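PDB 3EWN: ThiJ/PfpI family protein from Pseudomonas syringae pv. tomato, which is of unknown function but belongs to the DJ-1/PfpI family, whose members share an alpha/beta fold related to the class I glutamine amidotransferases. Local coordinates for residues T86-P91 / A108-R113; K118-V123 / R167-G172. All coordinates share one frame; numbering follows the deposited sequence.

How the contacts relate
Read from the N terminus, contact 1 comes first: strand 87-90 runs through the sheet, and the chain then goes through helices 95-100 and 104-114, the second of which lies back over that strand. Helix 104-114 leads directly into strand 119-123, the first half of contact 2, whose partner segment, 167-172, follows 44 residues after V123 and carries strand 169-172. The two loops therefore stand in series, neither nesting nor crossing. They share one sheet: 87-90 neighbours 119-123, which neighbours 169-172. Where they touch, L88 O lies 2.8 Å from T121 N, probably a hydrogen bond. Contact 1 ties helix to sheet, while contact 2 ties strand to strand.

Contact 1 of 2, residues T86-P91 / A108-R113; sequences TVLFAP and AFMADR
The F109 ring meets L88 across the contact at a slant, with CE2 of F109 4.2 Å from CD1 of L88. At its edge, in the plane of the ring, lies NH2 of R113, one helical turn further on. Seen from the guanidinium of R113, F109 CE1 sits over the centre of one face, 3.6 Å above the plane, so the ring presents its edge to that flat group. F78 stacks on the F109 ring. The guanidinium is also held through its nitrogens: NH1 of R113 pairs with OD2 of D112 at 2.8 Å, and NE and NH2 reach the backbone carbonyls of P82 and C81.

Strand 87-90 and helix 108-113 run roughly antiparallel, at 151°, with their axes 9.9 Å apart. This is the packing expected in a beta-alpha-beta crossover of the Rossmann-like sandwich of the DJ-1/PfpI family: the chain leaves strand 87-90, comes back through helix 104-114 and enters the neighbouring parallel strand 119-123.

Most of the buried surface belongs to L88 and M110, a selenomethionine in this model, whose side chains cross obliquely. M110 bends at both chi2 and chi3, and the second bend, -72°, sets the methyl CE 3.8 Å from L88 CG. The same methyl lies 3.9 Å from CB of A90, thereby bridging two residues on one face of the strand. With CG anti to its backbone N (chi1 176°), L88 brings CG up to the M110 methyl; beyond it, CD2 lies 3.7 Å from the M110 carbonyl O and 4.0 Å from R113 CB.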
loop_
_atom_site.group_PDB
_atom_site.type_symbol
_atom_site.label_atom_id
_atom_site.label_comp_id
_atom_site.label_asym_id
_atom_site.label_seq_id
_atom_site.Cartn_x
_atom_site.Cartn_y
_atom_site.Cartn_z
ATOM N N THR A 86 -15.168 -8.866 13.562
ATOM C CA THR A 86 -15.283 -9.805 12.457
ATOM C C THR A 86 -13.845 -10.181 12.125
ATOM O O THR A 86 -13.528 -11.347 11.877
ATOM C CB THR A 86 -15.911 -9.144 11.218
ATOM O OG1 THR A 86 -17.172 -8.569 11.576
ATOM C CG2 THR A 86 -16.113 -10.171 10.112
ATOM N N VAL A 87 -12.972 -9.177 12.140
ATOM C CA VAL A 87 -11.560 -9.387 11.840
ATOM C C VAL A 87 -10.609 -8.618 12.751
ATOM O O VAL A 87 -10.807 -7.435 13.016
ATOM C CB VAL A 87 -11.225 -8.970 10.391
ATOM C CG1 VAL A 87 -9.741 -9.203 10.118
ATOM C CG2 VAL A 87 -12.078 -9.749 9.406
ATOM N N LEU A 88 -9.582 -9.310 13.234
ATOM C CA LEU A 88 -8.545 -8.693 14.059
ATOM C C LEU A 88 -7.329 -8.811 13.152
ATOM O O LEU A 88 -7.067 -9.884 12.617
ATOM C CB LEU A 88 -8.314 -9.480 15.352
ATOM C CG LEU A 88 -7.171 -8.972 16.248
ATOM C CD1 LEU A 88 -7.414 -7.516 16.666
ATOM C CD2 LEU A 88 -7.060 -9.860 17.471
ATOM N N PHE A 89 -6.590 -7.720 12.972
ATOM C CA PHE A 89 -5.441 -7.733 12.070
ATOM C C PHE A 89 -4.212 -7.033 12.628
ATOM O O PHE A 89 -4.328 -6.000 13.280
ATOM C CB PHE A 89 -5.837 -7.055 10.751
ATOM C CG PHE A 89 -4.675 -6.753 9.842
ATOM C CD1 PHE A 89 -4.260 -7.677 8.887
ATOM C CD2 PHE A 89 -3.994 -5.544 9.943
ATOM C CE1 PHE A 89 -3.185 -7.398 8.043
ATOM C CE2 PHE A 89 -2.917 -5.255 9.106
ATOM C CZ PHE A 89 -2.512 -6.184 8.153
ATOM N N ALA A 90 -3.034 -7.590 12.344
ATOM C CA ALA A 90 -1.783 -6.982 12.789
ATOM C C ALA A 90 -0.775 -6.907 11.650
ATOM O O ALA A 90 -0.513 -7.906 10.976
ATOM C CB ALA A 90 -1.184 -7.771 13.945
ATOM N N PRO A 91 -0.213 -5.709 11.407
ATOM C CA PRO A 91 0.779 -5.511 10.346
ATOM C C PRO A 91 2.169 -5.803 10.899
ATOM O O PRO A 91 2.338 -5.981 12.113
ATOM C CB PRO A 91 0.607 -4.040 9.987
ATOM C CG PRO A 91 0.335 -3.422 11.333
ATOM C CD PRO A 91 -0.660 -4.412 11.949
ATOM N N ALA A 108 -2.162 -7.992 25.692
ATOM C CA ALA A 108 -3.412 -8.214 26.408
ATOM C C ALA A 108 -4.595 -7.910 25.499
ATOM O O ALA A 108 -5.581 -8.648 25.486
ATOM C CB ALA A 108 -3.467 -7.331 27.657
ATOM N N PHE A 109 -4.487 -6.819 24.743
ATOM C CA PHE A 109 -5.538 -6.407 23.816
ATOM C C PHE A 109 -5.720 -7.449 22.721
ATOM O O PHE A 109 -6.838 -7.862 22.420
ATOM C CB PHE A 109 -5.189 -5.063 23.165
ATOM C CG PHE A 109 -6.023 -4.741 21.951
ATOM C CD1 PHE A 109 -7.341 -4.317 22.084
ATOM C CD2 PHE A 109 -5.497 -4.900 20.667
ATOM C CE1 PHE A 109 -8.124 -4.052 20.959
ATOM C CE2 PHE A 109 -6.271 -4.640 19.538
ATOM C CZ PHE A 109 -7.589 -4.215 19.686
HETATM N N MSE A 110 -4.609 -7.864 22.121
HETATM C CA MSE A 110 -4.655 -8.851 21.056
HETATM C C MSE A 110 -5.212 -10.181 21.553
HETATM O O MSE A 110 -6.011 -10.816 20.868
HETATM C CB MSE A 110 -3.258 -9.049 20.452
HETATM C CG MSE A 110 -2.728 -7.834 19.678
HETATM SE SE MSE A 110 -3.820 -7.268 18.178
HETATM C CE MSE A 110 -3.433 -8.719 16.998
ATOM N N ALA A 111 -4.798 -10.593 22.746
ATOM C CA ALA A 111 -5.272 -11.847 23.315
ATOM C C ALA A 111 -6.772 -11.801 23.588
ATOM O O ALA A 111 -7.495 -12.752 23.293
ATOM C CB ALA A 111 -4.518 -12.159 24.606
ATOM N N ASP A 112 -7.236 -10.698 24.162
ATOM C CA ASP A 112 -8.655 -10.550 24.471
ATOM C C ASP A 112 -9.516 -10.539 23.213
ATOM O O ASP A 112 -10.420 -11.359 23.056
ATOM C CB ASP A 112 -8.904 -9.263 25.252
ATOM C CG ASP A 112 -10.374 -9.037 25.528
ATOM O OD1 ASP A 112 -10.945 -9.785 26.349
ATOM O OD2 ASP A 112 -10.962 -8.124 24.914
ATOM N N ARG A 113 -9.237 -9.605 22.313
ATOM C CA ARG A 113 -10.005 -9.506 21.080
ATOM C C ARG A 113 -9.894 -10.778 20.250
ATOM O O ARG A 113 -10.857 -11.191 19.608
ATOM C CB ARG A 113 -9.536 -8.301 20.265
ATOM C CG ARG A 113 -9.737 -6.976 20.985
ATOM C CD ARG A 113 -11.194 -6.800 21.418
ATOM N NE ARG A 113 -11.475 -5.441 21.876
ATOM C CZ ARG A 113 -11.001 -4.908 22.996
ATOM N NH1 ARG A 113 -10.218 -5.619 23.798
ATOM N NH2 ARG A 113 -11.297 -3.655 23.309
#

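Contact 2 of 2, residues K118-V123 / R167-G172; sequences KYITSV and RNRITG
N168 turns CG between its backbone N and carbonyl carbon (chi1 76°), close to K118, while R169 bends at chi2 (63°) to bring CD beside I120. The N168 amide then works at both ends. ND2 donates to K118 O at 3.0 Å, approaching from above the carbonyl plane, while OD1 takes NH1 of R169 on an in-plane lone pair at 2.7 Å. Gripped this way, the guanidinium of R169 lies flat against I120: CD1 of I120 stands over the centre of one face, 3.3 Å from CZ. NE of R169 goes on to L135 O, and Y139 makes a cation-pi contact with the arginine.

Strands 119-123 and 169-172 pair in parallel. I120 N donates almost straight (176°) to N168 O at 2.9 Å, I120 O accepts from I170 N, and S122 O from G172 N; the intervening bond, S122 N to I170 O, is weak at 3.4 Å. On the face opposite I120 and R169, CD1 of I170 lies beside CD1 of Y119. In DJ-1/PfpI relatives the strand matching 119-123 leads to the nucleophile elbow, and a cysteine follows it here too.

S122 OG donates to a water that in turn donates to G172 O, so one water links the S122 hydroxyl to the G172 carbonyl across the two strands, while the bonds to N168 OD1 and L135 O probably fix the guanidinium's rotation and partly offset its positive charge.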
loop_
_atom_site.group_PDB
_atom_site.type_symbol
_atom_site.label_atom_id
_atom_site.label_comp_id
_atom_site.label_asym_id
_atom_site.label_seq_id
_atom_site.Cartn_x
_atom_site.Cartn_y
_atom_site.Cartn_z
ATOM N N LYS A 118 -13.923 -13.321 14.731
ATOM C CA LYS A 118 -14.308 -14.357 13.775
ATOM C C LYS A 118 -13.074 -14.791 12.985
ATOM O O LYS A 118 -12.888 -15.975 12.691
ATOM C CB LYS A 118 -15.387 -13.825 12.826
ATOM C CG LYS A 118 -16.023 -14.897 11.956
ATOM C CD LYS A 118 -17.155 -14.336 11.098
ATOM C CE LYS A 118 -17.776 -15.428 10.230
ATOM N NZ LYS A 118 -18.873 -14.919 9.357
ATOM N N TYR A 119 -12.231 -13.821 12.650
ATOM C CA TYR A 119 -11.001 -14.087 11.914
ATOM C C TYR A 119 -9.837 -13.404 12.612
ATOM O O TYR A 119 -9.948 -12.254 13.031
ATOM C CB TYR A 119 -11.098 -13.553 10.486
ATOM C CG TYR A 119 -12.163 -14.210 9.638
ATOM C CD1 TYR A 119 -11.939 -15.447 9.028
ATOM C CD2 TYR A 119 -13.396 -13.592 9.441
ATOM C CE1 TYR A 119 -12.919 -16.047 8.241
ATOM C CE2 TYR A 119 -14.382 -14.182 8.655
ATOM C CZ TYR A 119 -14.136 -15.407 8.061
ATOM O OH TYR A 119 -15.108 -15.989 7.283
ATOM N N ILE A 120 -8.728 -14.130 12.739
ATOM C CA ILE A 120 -7.507 -13.622 13.355
ATOM C C ILE A 120 -6.515 -13.588 12.201
ATOM O O ILE A 120 -6.183 -14.624 11.622
ATOM C CB ILE A 120 -7.028 -14.568 14.470
ATOM C CG1 ILE A 120 -8.049 -14.547 15.613
ATOM C CG2 ILE A 120 -5.641 -14.162 14.953
ATOM C CD1 ILE A 120 -7.740 -15.509 16.743
ATOM N N THR A 121 -6.041 -12.396 11.866
ATOM C CA THR A 121 -5.160 -12.252 10.717
ATOM C C THR A 121 -3.955 -11.355 10.935
ATOM O O THR A 121 -3.885 -10.601 11.901
ATOM C CB THR A 121 -5.949 -11.680 9.531
ATOM O OG1 THR A 121 -6.322 -10.328 9.829
ATOM C CG2 THR A 121 -7.221 -12.493 9.286
ATOM N N SER A 122 -3.014 -11.439 10.004
ATOM C CA SER A 122 -1.810 -10.622 10.052
ATOM C C SER A 122 -1.105 -10.726 8.716
ATOM O O SER A 122 -1.406 -11.601 7.902
ATOM C CB SER A 122 -0.863 -11.098 11.161
ATOM O OG SER A 122 -0.279 -12.358 10.849
ATOM N N VAL A 123 -0.179 -9.808 8.489
ATOM C CA VAL A 123 0.618 -9.799 7.276
ATOM C C VAL A 123 2.066 -9.566 7.693
ATOM O O VAL A 123 2.333 -8.855 8.662
ATOM C CB VAL A 123 0.161 -8.667 6.312
ATOM C CG1 VAL A 123 1.225 -8.400 5.250
ATOM C CG2 VAL A 123 -1.146 -9.061 5.648
ATOM N N ARG A 167 -8.157 -22.900 9.712
ATOM C CA ARG A 167 -9.362 -22.602 10.460
ATOM C C ARG A 167 -9.632 -21.101 10.329
ATOM O O ARG A 167 -9.725 -20.590 9.212
ATOM C CB ARG A 167 -9.194 -23.043 11.918
ATOM C CG ARG A 167 -9.340 -24.562 12.087
ATOM C CD ARG A 167 -8.691 -25.057 13.371
ATOM N NE ARG A 167 -7.235 -25.082 13.254
ATOM C CZ ARG A 167 -6.409 -25.282 14.272
ATOM N NH1 ARG A 167 -5.097 -25.290 14.066
ATOM N NH2 ARG A 167 -6.893 -25.465 15.497
ATOM N N ASN A 168 -9.745 -20.382 11.440
ATOM C CA ASN A 168 -10.019 -18.955 11.338
ATOM C C ASN A 168 -8.774 -18.075 11.450
ATOM O O ASN A 168 -8.873 -16.883 11.731
ATOM C CB ASN A 168 -11.069 -18.547 12.373
ATOM C CG ASN A 168 -10.505 -18.456 13.767
ATOM O OD1 ASN A 168 -9.654 -19.254 14.161
ATOM N ND2 ASN A 168 -10.988 -17.483 14.532
ATOM N N ARG A 169 -7.607 -18.673 11.229
ATOM C CA ARG A 169 -6.343 -17.941 11.253
ATOM C C ARG A 169 -5.892 -17.797 9.806
ATOM O O ARG A 169 -5.672 -18.794 9.124
ATOM C CB ARG A 169 -5.266 -18.718 12.022
ATOM C CG ARG A 169 -5.095 -18.329 13.485
ATOM C CD ARG A 169 -6.344 -18.611 14.309
ATOM N NE ARG A 169 -6.041 -18.551 15.736
ATOM C CZ ARG A 169 -6.938 -18.712 16.703
ATOM N NH1 ARG A 169 -8.209 -18.939 16.400
ATOM N NH2 ARG A 169 -6.562 -18.663 17.974
ATOM N N ILE A 170 -5.765 -16.561 9.336
ATOM C CA ILE A 170 -5.322 -16.323 7.968
ATOM C C ILE A 170 -4.160 -15.340 8.012
ATOM O O ILE A 170 -4.301 -14.215 8.493
ATOM C CB ILE A 170 -6.471 -15.765 7.102
ATOM C CG1 ILE A 170 -7.659 -16.734 7.156
ATOM C CG2 ILE A 170 -5.990 -15.581 5.660
ATOM C CD1 ILE A 170 -8.886 -16.295 6.388
ATOM N N THR A 171 -3.005 -15.778 7.524
ATOM C CA THR A 171 -1.817 -14.937 7.539
ATOM C C THR A 171 -1.186 -14.772 6.162
ATOM O O THR A 171 -1.213 -15.685 5.335
ATOM C CB THR A 171 -0.751 -15.504 8.515
ATOM O OG1 THR A 171 -0.511 -16.889 8.220
ATOM C CG2 THR A 171 -1.218 -15.372 9.956
ATOM N N GLY A 172 -0.634 -13.587 5.924
ATOM C CA GLY A 172 0.020 -13.309 4.660
ATOM C C GLY A 172 1.513 -13.201 4.893
ATOM O O GLY A 172 1.949 -12.882 5.998
HETATM O O HOH W 1 1.586 -12.540 8.825
#